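Local structure of maleate cis-trans isomerase (Pseudomonas putida, 4FQ5) at residues S84-L89 with R121-T126; V96-G100 with M252-L256; V154-T158 with I204-R209. The protein probably catalyses the cis-trans isomerisation of the C2-C3 double bond of maleate to give fumarate. The protein carries 1 engineered substitution. One frame throughout, in Å; residues are numbered along the deposited sequence.

Interaction 1 (S84-L89 with R121-T126); sequences SDRCAL and RLRNVT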
loop_
_atom_site.group_PDB
_atom_site.type_symbol
_atom_site.label_atom_id
_atom_site.label_comp_id
_atom_site.label_asym_id
_atom_site.label_seq_id
_atom_site.Cartn_x
_atom_site.Cartn_y
_atom_site.Cartn_z
ATOM N N SER A 84 4.756 -20.662 -26.928
ATOM C CA SER A 84 3.501 -20.005 -26.582
ATOM C C SER A 84 2.473 -20.944 -25.945
ATOM O O SER A 84 1.930 -20.650 -24.873
ATOM C CB SER A 84 2.912 -19.400 -27.859
ATOM O OG SER A 84 2.171 -18.240 -27.583
ATOM N N ASP A 85 2.202 -22.059 -26.624
ATOM C CA ASP A 85 1.267 -23.077 -26.147
ATOM C C ASP A 85 1.655 -23.631 -24.776
ATOM O O ASP A 85 0.794 -23.765 -23.900
ATOM C CB ASP A 85 1.166 -24.234 -27.150
ATOM C CG ASP A 85 0.360 -23.881 -28.387
ATOM O OD1 ASP A 85 -0.077 -22.719 -28.539
ATOM O OD2 ASP A 85 0.158 -24.790 -29.217
ATOM N N ARG A 86 2.937 -23.966 -24.609
ATOM C CA ARG A 86 3.461 -24.460 -23.335
ATOM C C ARG A 86 3.159 -23.468 -22.204
ATOM O O ARG A 86 2.688 -23.862 -21.135
ATOM C CB ARG A 86 4.973 -24.737 -23.410
ATOM C CG ARG A 86 5.595 -25.068 -22.054
ATOM C CD ARG A 86 7.108 -25.291 -22.070
ATOM N NE ARG A 86 7.912 -24.142 -22.512
ATOM C CZ ARG A 86 8.212 -23.062 -21.782
ATOM N NH1 ARG A 86 8.969 -22.104 -22.315
ATOM N NH2 ARG A 86 7.762 -22.910 -20.535
ATOM N N CYS A 87 3.428 -22.189 -22.459
ATOM C CA CYS A 87 3.223 -21.132 -21.459
ATOM C C CYS A 87 1.754 -20.985 -21.058
ATOM O O CYS A 87 1.449 -20.836 -19.871
ATOM C CB CYS A 87 3.807 -19.795 -21.949
ATOM S SG CYS A 87 5.623 -19.763 -22.067
ATOM N N ALA A 88 0.849 -21.032 -22.041
ATOM C CA ALA A 88 -0.592 -20.979 -21.768
ATOM C C ALA A 88 -1.094 -22.204 -20.995
ATOM O O ALA A 88 -1.980 -22.079 -20.147
ATOM C CB ALA A 88 -1.386 -20.790 -23.054
ATOM N N LEU A 89 -0.538 -23.382 -21.299
ATOM C CA LEU A 89 -0.807 -24.586 -20.507
ATOM C C LEU A 89 -0.328 -24.399 -19.071
ATOM O O LEU A 89 -1.041 -24.731 -18.127
ATOM C CB LEU A 89 -0.137 -25.827 -21.120
ATOM C CG LEU A 89 -0.794 -26.457 -22.355
ATOM C CD1 LEU A 89 0.178 -27.366 -23.100
ATOM C CD2 LEU A 89 -2.066 -27.215 -21.982
ATOM N N ARG A 121 -5.684 -19.104 -30.644
ATOM C CA ARG A 121 -4.968 -20.364 -30.410
ATOM C C ARG A 121 -4.715 -20.583 -28.919
ATOM O O ARG A 121 -4.966 -21.668 -28.398
ATOM C CB ARG A 121 -3.650 -20.422 -31.189
ATOM C CG ARG A 121 -3.005 -21.806 -31.206
ATOM C CD ARG A 121 -1.684 -21.824 -31.970
ATOM N NE ARG A 121 -0.592 -21.206 -31.211
ATOM C CZ ARG A 121 -0.036 -20.018 -31.472
ATOM N NH1 ARG A 121 -0.441 -19.268 -32.495
ATOM N NH2 ARG A 121 0.942 -19.576 -30.695
ATOM N N LEU A 122 -4.225 -19.544 -28.243
ATOM C CA LEU A 122 -3.989 -19.605 -26.799
ATOM C C LEU A 122 -5.280 -19.855 -26.026
ATOM O O LEU A 122 -5.284 -20.639 -25.089
ATOM C CB LEU A 122 -3.292 -18.336 -26.288
ATOM C CG LEU A 122 -1.887 -18.027 -26.822
ATOM C CD1 LEU A 122 -1.451 -16.643 -26.368
ATOM C CD2 LEU A 122 -0.866 -19.080 -26.419
ATOM N N ARG A 123 -6.371 -19.204 -26.428
ATOM C CA ARG A 123 -7.673 -19.455 -25.799
ATOM C C ARG A 123 -8.070 -20.930 -25.924
ATOM O O ARG A 123 -8.527 -21.536 -24.949
ATOM C CB ARG A 123 -8.772 -18.532 -26.357
ATOM C CG ARG A 123 -10.174 -18.946 -25.927
ATOM C CD ARG A 123 -11.124 -17.785 -25.697
ATOM N NE ARG A 123 -12.392 -18.271 -25.144
ATOM C CZ ARG A 123 -12.842 -18.034 -23.909
ATOM N NH1 ARG A 123 -12.150 -17.286 -23.056
ATOM N NH2 ARG A 123 -14.010 -18.536 -23.531
ATOM N N ASN A 124 -7.879 -21.496 -27.118
ATOM C CA ASN A 124 -8.165 -22.912 -27.374
ATOM C C ASN A 124 -7.339 -23.831 -26.481
ATOM O O ASN A 124 -7.866 -24.781 -25.905
ATOM C CB ASN A 124 -7.912 -23.273 -28.843
ATOM C CG ASN A 124 -8.960 -22.712 -29.784
ATOM O OD1 ASN A 124 -10.077 -22.381 -29.376
ATOM N ND2 ASN A 124 -8.609 -22.623 -31.064
ATOM N N VAL A 125 -6.045 -23.536 -26.377
ATOM C CA VAL A 125 -5.143 -24.272 -25.494
ATOM C C VAL A 125 -5.669 -24.274 -24.051
ATOM O O VAL A 125 -5.683 -25.321 -23.401
ATOM C CB VAL A 125 -3.699 -23.717 -25.561
ATOM C CG1 VAL A 125 -2.814 -24.339 -24.490
ATOM C CG2 VAL A 125 -3.097 -23.943 -26.943
ATOM N N THR A 126 -6.123 -23.116 -23.559
ATOM C CA THR A 126 -6.624 -23.031 -22.178
ATOM C C THR A 126 -7.948 -23.768 -22.024
ATOM O O THR A 126 -8.181 -24.429 -21.005
ATOM C CB THR A 126 -6.766 -21.582 -21.647
ATOM O OG1 THR A 126 -7.784 -20.873 -22.371
ATOM C CG2 THR A 126 -5.442 -20.838 -21.731
HETATM O O HOH W 1 1.343 -16.968 -30.040
#
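Ala88 and Leu122 bring helices 84-92 and 114-128 together, the axes of the two short segments approaching to 9.0 Å and crossing at -44°. Both helices lie on one face of the parallel sheet of an alpha/beta domain, where Ser84, Ala88, Leu122 and Thr126 also touch Met99 or Tyr101 of strand 98-101. In the buried layer, Ala88 CB meets Leu122 CD2 at 3.8 Å, and the same methyl of Leu122 lies against Ser84 OG. Farther from the sheet, Val125 enters between Asp85 and Leu89. Its CG1, anti to the backbone N, reaches Leu89 CG at 3.6 Å, while CG2 lies beside the carboxylate of Asp85. That carboxylate forms a salt bridge with Arg121, whose chain bends at chi3 (75°) to present NE rather than its terminal nitrogens. Arg121 NE donates to Asp85 OD1 at 3.1 Å in a nearly straight bond: OD1 lies close to the guanidinium plane and is met on its syn side, the donor somewhat out of the carboxylate plane, with the two flat groups turned 43° apart. Tyr114 OH takes up NH1. Arg121 NH2 donates to a water at 2.7 Å, and this water is hydrogen-bonded to Ser84 OG at 2.9 Å.

Interaction 2 (V96-G100 with M252-L256); sequences VDVMG and MLTAL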
loop_
_atom_site.group_PDB
_atom_site.type_symbol
_atom_site.label_atom_id
_atom_site.label_comp_id
_atom_site.label_asym_id
_atom_site.label_seq_id
_atom_site.Cartn_x
_atom_site.Cartn_y
_atom_site.Cartn_z
ATOM N N VAL A 96 -5.820 -19.033 -13.938
ATOM C CA VAL A 96 -5.631 -17.602 -14.008
ATOM C C VAL A 96 -6.899 -16.974 -14.627
ATOM O O VAL A 96 -7.534 -17.590 -15.486
ATOM C CB VAL A 96 -4.321 -17.395 -14.805
ATOM C CG1 VAL A 96 -4.513 -16.634 -16.104
ATOM C CG2 VAL A 96 -3.202 -16.884 -13.910
ATOM N N ASP A 97 -7.301 -15.793 -14.151
ATOM C CA ASP A 97 -8.543 -15.146 -14.616
ATOM C C ASP A 97 -8.383 -14.371 -15.931
ATOM O O ASP A 97 -9.363 -14.119 -16.640
ATOM C CB ASP A 97 -9.124 -14.228 -13.530
ATOM C CG ASP A 97 -9.475 -14.979 -12.255
ATOM O OD1 ASP A 97 -10.242 -15.960 -12.337
ATOM O OD2 ASP A 97 -8.985 -14.591 -11.171
ATOM N N VAL A 98 -7.149 -13.969 -16.223
ATOM C CA VAL A 98 -6.780 -13.329 -17.488
ATOM C C VAL A 98 -5.361 -13.720 -17.772
ATOM O O VAL A 98 -4.582 -13.934 -16.839
ATOM C CB VAL A 98 -6.726 -11.782 -17.444
ATOM C CG1 VAL A 98 -7.917 -11.174 -18.150
ATOM C CG2 VAL A 98 -6.505 -11.242 -16.034
ATOM N N MET A 99 -5.012 -13.739 -19.053
ATOM C CA MET A 99 -3.677 -14.109 -19.480
ATOM C C MET A 99 -3.193 -13.134 -20.542
ATOM O O MET A 99 -3.849 -12.948 -21.570
ATOM C CB MET A 99 -3.686 -15.539 -20.026
ATOM C CG MET A 99 -2.305 -16.157 -20.134
ATOM S SD MET A 99 -2.378 -17.841 -20.769
ATOM C CE MET A 99 -3.490 -18.591 -19.578
ATOM N N GLY A 100 -2.046 -12.513 -20.282
ATOM C CA GLY A 100 -1.454 -11.562 -21.212
ATOM C C GLY A 100 -0.164 -12.076 -21.814
ATOM O O GLY A 100 0.754 -12.462 -21.097
ATOM N N MET A 252 -6.729 -6.132 -20.148
ATOM C CA MET A 252 -7.007 -7.127 -19.111
ATOM C C MET A 252 -8.197 -6.711 -18.240
ATOM O O MET A 252 -9.115 -7.504 -18.008
ATOM C CB MET A 252 -5.778 -7.353 -18.231
ATOM C CG MET A 252 -4.692 -8.216 -18.844
ATOM S SD MET A 252 -3.228 -8.217 -17.791
ATOM C CE MET A 252 -2.355 -9.612 -18.476
ATOM N N LEU A 253 -8.171 -5.466 -17.763
ATOM C CA LEU A 253 -9.272 -4.921 -16.967
ATOM C C LEU A 253 -10.604 -4.968 -17.730
ATOM O O LEU A 253 -11.620 -5.418 -17.188
ATOM C CB LEU A 253 -8.957 -3.488 -16.533
ATOM C CG LEU A 253 -8.449 -3.111 -15.129
ATOM C CD1 LEU A 253 -8.044 -4.265 -14.218
ATOM C CD2 LEU A 253 -7.345 -2.066 -15.247
ATOM N N THR A 254 -10.593 -4.524 -18.987
ATOM C CA THR A 254 -11.818 -4.520 -19.792
ATOM C C THR A 254 -12.336 -5.945 -20.034
ATOM O O THR A 254 -13.548 -6.179 -20.034
ATOM C CB THR A 254 -11.648 -3.788 -21.140
ATOM O OG1 THR A 254 -10.634 -4.434 -21.914
ATOM C CG2 THR A 254 -11.262 -2.338 -20.929
ATOM N N ALA A 255 -11.415 -6.894 -20.215
ATOM C CA ALA A 255 -11.797 -8.287 -20.454
ATOM C C ALA A 255 -12.451 -8.896 -19.218
ATOM O O ALA A 255 -13.206 -9.856 -19.322
ATOM C CB ALA A 255 -10.588 -9.110 -20.885
ATOM N N LEU A 256 -12.154 -8.325 -18.051
ATOM C CA LEU A 256 -12.725 -8.784 -16.791
ATOM C C LEU A 256 -13.924 -7.952 -16.362
ATOM O O LEU A 256 -14.389 -8.081 -15.230
ATOM C CB LEU A 256 -11.671 -8.763 -15.688
ATOM C CG LEU A 256 -10.530 -9.766 -15.851
ATOM C CD1 LEU A 256 -9.410 -9.424 -14.888
ATOM C CD2 LEU A 256 -11.015 -11.204 -15.671
#
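Val98 of strand 98-101 faces the last turn of helix 244-255, its two methyls set against Leu256 while Met252 passes on toward Gly100. The valine and Leu256 cross obliquely: CG2 of Val98 meets Leu256 CD1 at 3.6 Å, whereas Val98 CG1 lies over the branch point, 3.8 Å from Leu256 CG. The other leucine methyl, CD2, comes down on the backbone, 3.5 Å from Asp97 O, so the forked end of Leu256 spans the step from Asp97 to Val98. With an alanine here in place of the leucine, the methyls of Val98 would probably lose the branched end that packs on them, opening a gap between the strand and the helix end. Ala255 adds a looser contact, its CB 4.3 Å from Val98 CG1.

Met252 uses its length instead. The chain runs extended beyond CG, with chi2 173° and chi3 165°, and delivers CE to the backbone of Gly100, 3.4 Å from Gly100 N and 3.5 Å from Gly100 CA. The methyl occupies the side on which a CB would project, and a side chain at Gly100 would run into it. Between the two segments the contact is van der Waals packing alone; the carboxylate of Asp97 turns elsewhere and accepts a hydrogen bond from Arg29 N.

In the fold, the helix covers one face of the parallel sheet, where Met252 and Leu256 also touch Val30 and Val28 of strand 27-35 and Ala255 touches Ile136 of strand 135-137. Met99, pointing away from this helix, packs on Leu91 of helix 84-92 across the sheet.

Interaction 3 (V154-T158 with I204-R209); sequences VAVVT and IIASMR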
loop_
_atom_site.group_PDB
_atom_site.type_symbol
_atom_site.label_atom_id
_atom_site.label_comp_id
_atom_site.label_asym_id
_atom_site.label_seq_id
_atom_site.Cartn_x
_atom_site.Cartn_y
_atom_site.Cartn_z
ATOM N N VAL A 154 -0.712 8.239 -34.939
ATOM C CA VAL A 154 0.051 7.934 -33.747
ATOM C C VAL A 154 1.544 8.171 -33.984
ATOM O O VAL A 154 2.044 7.980 -35.094
ATOM C CB VAL A 154 -0.296 6.488 -33.295
ATOM C CG1 VAL A 154 0.927 5.624 -33.058
ATOM C CG2 VAL A 154 -1.254 6.503 -32.113
ATOM N N ALA A 155 2.240 8.641 -32.954
ATOM C CA ALA A 155 3.695 8.653 -32.966
ATOM C C ALA A 155 4.165 7.512 -32.077
ATOM O O ALA A 155 3.485 7.160 -31.118
ATOM C CB ALA A 155 4.238 9.988 -32.484
ATOM N N VAL A 156 5.312 6.921 -32.404
ATOM C CA VAL A 156 5.739 5.666 -31.772
ATOM C C VAL A 156 7.224 5.661 -31.438
ATOM O O VAL A 156 8.058 5.917 -32.301
ATOM C CB VAL A 156 5.459 4.441 -32.694
ATOM C CG1 VAL A 156 5.865 3.139 -32.011
ATOM C CG2 VAL A 156 3.998 4.381 -33.099
ATOM N N VAL A 157 7.553 5.346 -30.191
ATOM C CA VAL A 157 8.942 5.096 -29.812
ATOM C C VAL A 157 9.120 3.598 -29.563
ATOM O O VAL A 157 8.273 2.969 -28.928
ATOM C CB VAL A 157 9.344 5.882 -28.541
ATOM C CG1 VAL A 157 10.835 5.728 -28.266
ATOM C CG2 VAL A 157 8.958 7.358 -28.668
ATOM N N THR A 158 10.210 3.030 -30.076
ATOM C CA THR A 158 10.551 1.628 -29.815
ATOM C C THR A 158 12.031 1.510 -29.439
ATOM O O THR A 158 12.812 2.420 -29.724
ATOM C CB THR A 158 10.290 0.717 -31.041
ATOM O OG1 THR A 158 11.472 0.658 -31.853
ATOM C CG2 THR A 158 9.113 1.199 -31.883
ATOM N N ILE A 204 13.418 12.575 -26.068
ATOM C CA ILE A 204 13.247 11.870 -27.340
ATOM C C ILE A 204 11.928 12.284 -27.989
ATOM O O ILE A 204 11.888 12.653 -29.167
ATOM C CB ILE A 204 13.335 10.334 -27.147
ATOM C CG1 ILE A 204 14.787 9.927 -26.885
ATOM C CG2 ILE A 204 12.774 9.596 -28.357
ATOM C CD1 ILE A 204 14.969 8.565 -26.241
ATOM N N ILE A 205 10.854 12.254 -27.204
ATOM C CA ILE A 205 9.527 12.620 -27.697
ATOM C C ILE A 205 9.447 14.108 -28.084
ATOM O O ILE A 205 8.786 14.465 -29.067
ATOM C CB ILE A 205 8.424 12.192 -26.698
ATOM C CG1 ILE A 205 8.288 10.660 -26.723
ATOM C CG2 ILE A 205 7.090 12.853 -27.023
ATOM C CD1 ILE A 205 7.439 10.073 -25.619
ATOM N N ALA A 206 10.143 14.957 -27.327
ATOM C CA ALA A 206 10.248 16.387 -27.640
ATOM C C ALA A 206 10.893 16.641 -29.008
ATOM O O ALA A 206 10.543 17.599 -29.693
ATOM C CB ALA A 206 11.025 17.113 -26.550
ATOM N N SER A 207 11.833 15.780 -29.397
ATOM C CA SER A 207 12.515 15.907 -30.684
ATOM C C SER A 207 11.817 15.122 -31.805
ATOM O O SER A 207 12.417 14.826 -32.839
ATOM C CB SER A 207 13.984 15.504 -30.551
ATOM O OG SER A 207 14.105 14.172 -30.089
ATOM N N MET A 208 10.549 14.790 -31.580
ATOM C CA MET A 208 9.684 14.205 -32.596
ATOM C C MET A 208 8.535 15.164 -32.837
ATOM O O MET A 208 8.170 15.937 -31.950
ATOM C CB MET A 208 9.104 12.869 -32.121
ATOM C CG MET A 208 10.110 11.748 -31.940
ATOM S SD MET A 208 9.373 10.304 -31.139
ATOM C CE MET A 208 8.119 9.839 -32.332
ATOM N N ARG A 209 7.953 15.115 -34.030
ATOM C CA ARG A 209 6.761 15.901 -34.306
ATOM C C ARG A 209 5.555 15.209 -33.676
ATOM O O ARG A 209 5.284 14.039 -33.963
ATOM C CB ARG A 209 6.569 16.071 -35.810
ATOM C CG ARG A 209 5.438 17.012 -36.175
ATOM C CD ARG A 209 5.295 17.121 -37.678
ATOM N NE ARG A 209 4.059 17.803 -38.049
ATOM C CZ ARG A 209 3.647 17.985 -39.300
ATOM N NH1 ARG A 209 4.371 17.536 -40.317
ATOM N NH2 ARG A 209 2.504 18.618 -39.534
#
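Val157 and Ala155 project from strand 153-158 toward the end of helix 201-206 and the loop that follows it, in a strand-to-helix packing contact on one face of the second parallel sheet of this alpha/beta protein. The nearest CA atoms, those of Val157 and Ile205, are 7.8 Å apart, and the space between the backbones is taken up by side chains.

The contact across the two segments is apolar. Val157 serves three partners with its two methyls. CG2 points into the notch formed by Ile205 and Met208, 3.9 Å from Ile205 CG1 and equally close to Met208 SD; both partners meet the valine at a slant. CG1 turns to Ile204, meeting its CG2 at 4.3 Å. Met208 reaches farther along the strand because its chain bends at the thioether (chi3 62°), bringing the terminal methyl back over the backbone. There Met208 CE rests 3.9 Å from Ala155 CB, and it also sits 3.9 Å from Val156 O. Ile205 extends the apolar layer to Ile216 of strand 215-217 and to Val233 of helix 230-237.

Polar interactions hold the helix end and the loop rather than joining them to residues 154-158. The loop is bound to the neighbouring strand 178-184: Ser207 O accepts from Arg183 NH2 and Arg209 N donates to Asp181 OD1. The guanidinium of Arg209 leads outward to a salt bridge with Asp211. At the start of the loop the departing chain is tied back to the last turn of the helix, where Met208 N donates to Ile205 O at 3.1 Å.

Interactions 1 and 2 share one parallel sheet and load its two faces. Met99 joins them: its SD lies 3.7 Å from Ala88 CA and its CE 3.7 Å from Thr126 CG2, while the neighbouring Val98 and Gly100 meet helix 244-255. Interaction 3 belongs to the other sheet, on the opposite side of the chain's centre, its nearest atoms about 17 Å from those of interaction 2 and about 21 Å from those of interaction 1. It is buried, the other two only partly, and like interaction 2 it is wholly apolar between its segments. Interaction 1, a helix-helix contact reaching the surface, adds a salt bridge and a bridging water to its apolar layer.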